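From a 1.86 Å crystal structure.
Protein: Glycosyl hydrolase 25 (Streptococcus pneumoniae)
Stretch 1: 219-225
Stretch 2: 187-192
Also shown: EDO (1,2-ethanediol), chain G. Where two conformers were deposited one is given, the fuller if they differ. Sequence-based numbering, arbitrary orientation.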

# COMPACT_ATOMS: atom_id res chain seq x y z
N SER A 219 5.26 10.68 14.37
CA SER A 219 4.71 9.34 14.22
C SER A 219 3.22 9.33 14.52
O SER A 219 2.70 10.27 15.15
CB SER A 219 5.45 8.35 15.13
OG SER A 219 6.84 8.38 14.86
N PRO A 220 2.51 8.29 14.05
CA PRO A 220 1.06 8.22 14.25
C PRO A 220 0.63 8.47 15.70
O PRO A 220 1.19 7.88 16.62
CB PRO A 220 0.73 6.80 13.81
CG PRO A 220 1.73 6.50 12.73
CD PRO A 220 3.00 7.14 13.26
N LYS A 221 -0.35 9.36 15.89
CA LYS A 221 -0.78 9.77 17.23
C LYS A 221 -1.85 8.82 17.77
O LYS A 221 -3.02 9.18 17.93
CB LYS A 221 -1.27 11.23 17.25
CG LYS A 221 -0.17 12.25 16.95
CD LYS A 221 -0.76 13.64 16.73
CE LYS A 221 0.03 14.43 15.69
NZ LYS A 221 1.14 15.20 16.32
N THR A 222 -1.43 7.58 17.99
CA THR A 222 -2.31 6.53 18.51
C THR A 222 -1.51 5.51 19.29
O THR A 222 -0.31 5.34 19.03
CB THR A 222 -3.11 5.81 17.40
OG1 THR A 222 -3.93 4.80 18.00
CG2 THR A 222 -2.18 5.15 16.34
N ASP A 223 -2.16 4.83 20.23
CA ASP A 223 -1.52 3.72 20.90
C ASP A 223 -1.94 2.38 20.30
O ASP A 223 -1.67 1.34 20.88
CB ASP A 223 -1.79 3.76 22.41
CG ASP A 223 -3.25 3.51 22.75
OD1 ASP A 223 -4.04 3.19 21.84
OD2 ASP A 223 -3.60 3.63 23.94
N LEU A 224 -2.62 2.43 19.14
CA LEU A 224 -2.92 1.21 18.37
C LEU A 224 -1.58 0.67 17.83
O LEU A 224 -0.76 1.47 17.42
CB LEU A 224 -3.88 1.53 17.21
CG LEU A 224 -4.25 0.38 16.26
CD1 LEU A 224 -5.13 -0.64 16.96
CD2 LEU A 224 -4.95 0.91 15.01
N ASP A 225 -1.38 -0.66 17.83
CA ASP A 225 -0.10 -1.26 17.37
C ASP A 225 0.07 -1.44 15.85
O ASP A 225 -0.02 -2.55 15.30
CB ASP A 225 0.17 -2.59 18.07
CG ASP A 225 -0.64 -3.72 17.50
OD1 ASP A 225 -1.87 -3.55 17.35
OD2 ASP A 225 -0.05 -4.79 17.20
C1 EDO G . -11.55 13.43 13.55
O1 EDO G . -12.14 12.97 12.32
C2 EDO G . -11.95 12.52 14.70
O2 EDO G . -10.76 11.89 15.17
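Stretch 2 187-192: GVYFME

Stretch 2 brings the first turn of a helix against an irregular segment: Gly-187 takes the N-cap position, residues 188-192 are helical, and stretch 1 has neither regular helix nor strand. The helix is held by its own backbone, with Met-191 N bonded to Gly-187 O at 3.0 Å and Glu-192 N to Val-188 O at 3.0 Å. Val-188 and Met-191, three residues apart and so nearly one helical turn, both point CA-to-CB toward stretch 1.

Ser-219 stays out of reach. Pro-220 makes a loose apolar contact, its CB 4.4 Å from Val-188 CG2, and its carbonyl accepts a weak bond from Thr-222 N (3.0 Å to Pro-220 O). At Lys-221 the backbone does the packing: its O lies 3.4 Å from Val-188 CG1. The side chain starts toward the helix but its end leads away, passing Tyr-189 with CD 4.1 Å from OH.

Thr-222 and Val-188 are the pair with the nearest CA atoms, Thr-222 CA lying 6.6 Å from Val-188 CA. With chi1 in t, its CG2 packs 3.7 Å from Val-188 CG2, while OG1 accepts a hydrogen bond from Leu-224 N at 2.9 Å. The hydroxyl serves its own loop and also faces the helix, with Thr-222 OG1 4.3 Å from Met-191 CE. Asp-223 reaches nothing here. Leu-224 then returns to the contact, placing CD2 3.7 Å from Met-191 SD, and Asp-225 lies beyond it.

No direct hydrogen bond crosses the contact; water supplies the polar links. One water lies 2.8 Å from Glu-192 OE2 and 2.6 Å from Thr-222 OG1; another donates to Glu-192 OE2 at 2.6 Å and to Lys-221 O at 2.9 Å. The rule to read is economical: two helix residues, Val-188 and Met-191, carry the apolar packing, and one carboxylate oxygen joins the loop through solvent.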

# COMPACT_ATOMS: atom_id res chain seq x y z
N GLY A 187 -5.84 6.99 8.46
CA GLY A 187 -5.33 8.02 9.38
C GLY A 187 -5.99 7.86 10.75
O GLY A 187 -7.09 7.29 10.86
N VAL A 188 -5.34 8.37 11.79
CA VAL A 188 -5.84 8.18 13.16
C VAL A 188 -7.20 8.89 13.36
O VAL A 188 -8.16 8.30 13.91
CB VAL A 188 -4.82 8.65 14.21
CG1 VAL A 188 -5.45 8.63 15.60
CG2 VAL A 188 -3.57 7.75 14.17
N TYR A 189 -7.27 10.13 12.92
CA TYR A 189 -8.50 10.90 13.10
C TYR A 189 -9.68 10.29 12.34
O TYR A 189 -10.78 10.22 12.87
CB TYR A 189 -8.28 12.35 12.68
CG TYR A 189 -7.29 13.09 13.55
CD1 TYR A 189 -7.51 13.25 14.91
CD2 TYR A 189 -6.13 13.62 12.99
CE1 TYR A 189 -6.60 13.92 15.71
CE2 TYR A 189 -5.21 14.29 13.78
CZ TYR A 189 -5.45 14.45 15.13
OH TYR A 189 -4.53 15.12 15.90
N PHE A 190 -9.44 9.85 11.11
CA PHE A 190 -10.49 9.20 10.33
C PHE A 190 -11.00 7.93 11.02
O PHE A 190 -12.20 7.73 11.17
CB PHE A 190 -10.00 8.87 8.91
CG PHE A 190 -11.11 8.48 7.97
CD1 PHE A 190 -11.74 9.44 7.19
CD2 PHE A 190 -11.57 7.17 7.91
CE1 PHE A 190 -12.79 9.10 6.34
CE2 PHE A 190 -12.62 6.82 7.07
CZ PHE A 190 -13.23 7.80 6.27
N MET A 191 -10.05 7.08 11.42
CA MET A 191 -10.33 5.84 12.13
C MET A 191 -11.22 6.10 13.35
O MET A 191 -12.21 5.40 13.54
CB MET A 191 -9.01 5.19 12.57
CG MET A 191 -9.17 4.01 13.52
SD MET A 191 -7.58 3.19 13.78
CE MET A 191 -6.76 4.39 14.83
N GLU A 192 -10.86 7.11 14.15
CA GLU A 192 -11.60 7.42 15.37
C GLU A 192 -12.96 8.05 15.06
O GLU A 192 -13.98 7.65 15.64
CB GLU A 192 -10.76 8.29 16.32
CG GLU A 192 -9.49 7.57 16.81
CD GLU A 192 -8.55 8.46 17.60
OE1 GLU A 192 -8.71 9.70 17.56
OE2 GLU A 192 -7.64 7.92 18.27
O HOH W 1 -6.49 5.40 18.24
O HOH W 2 -5.34 8.36 19.45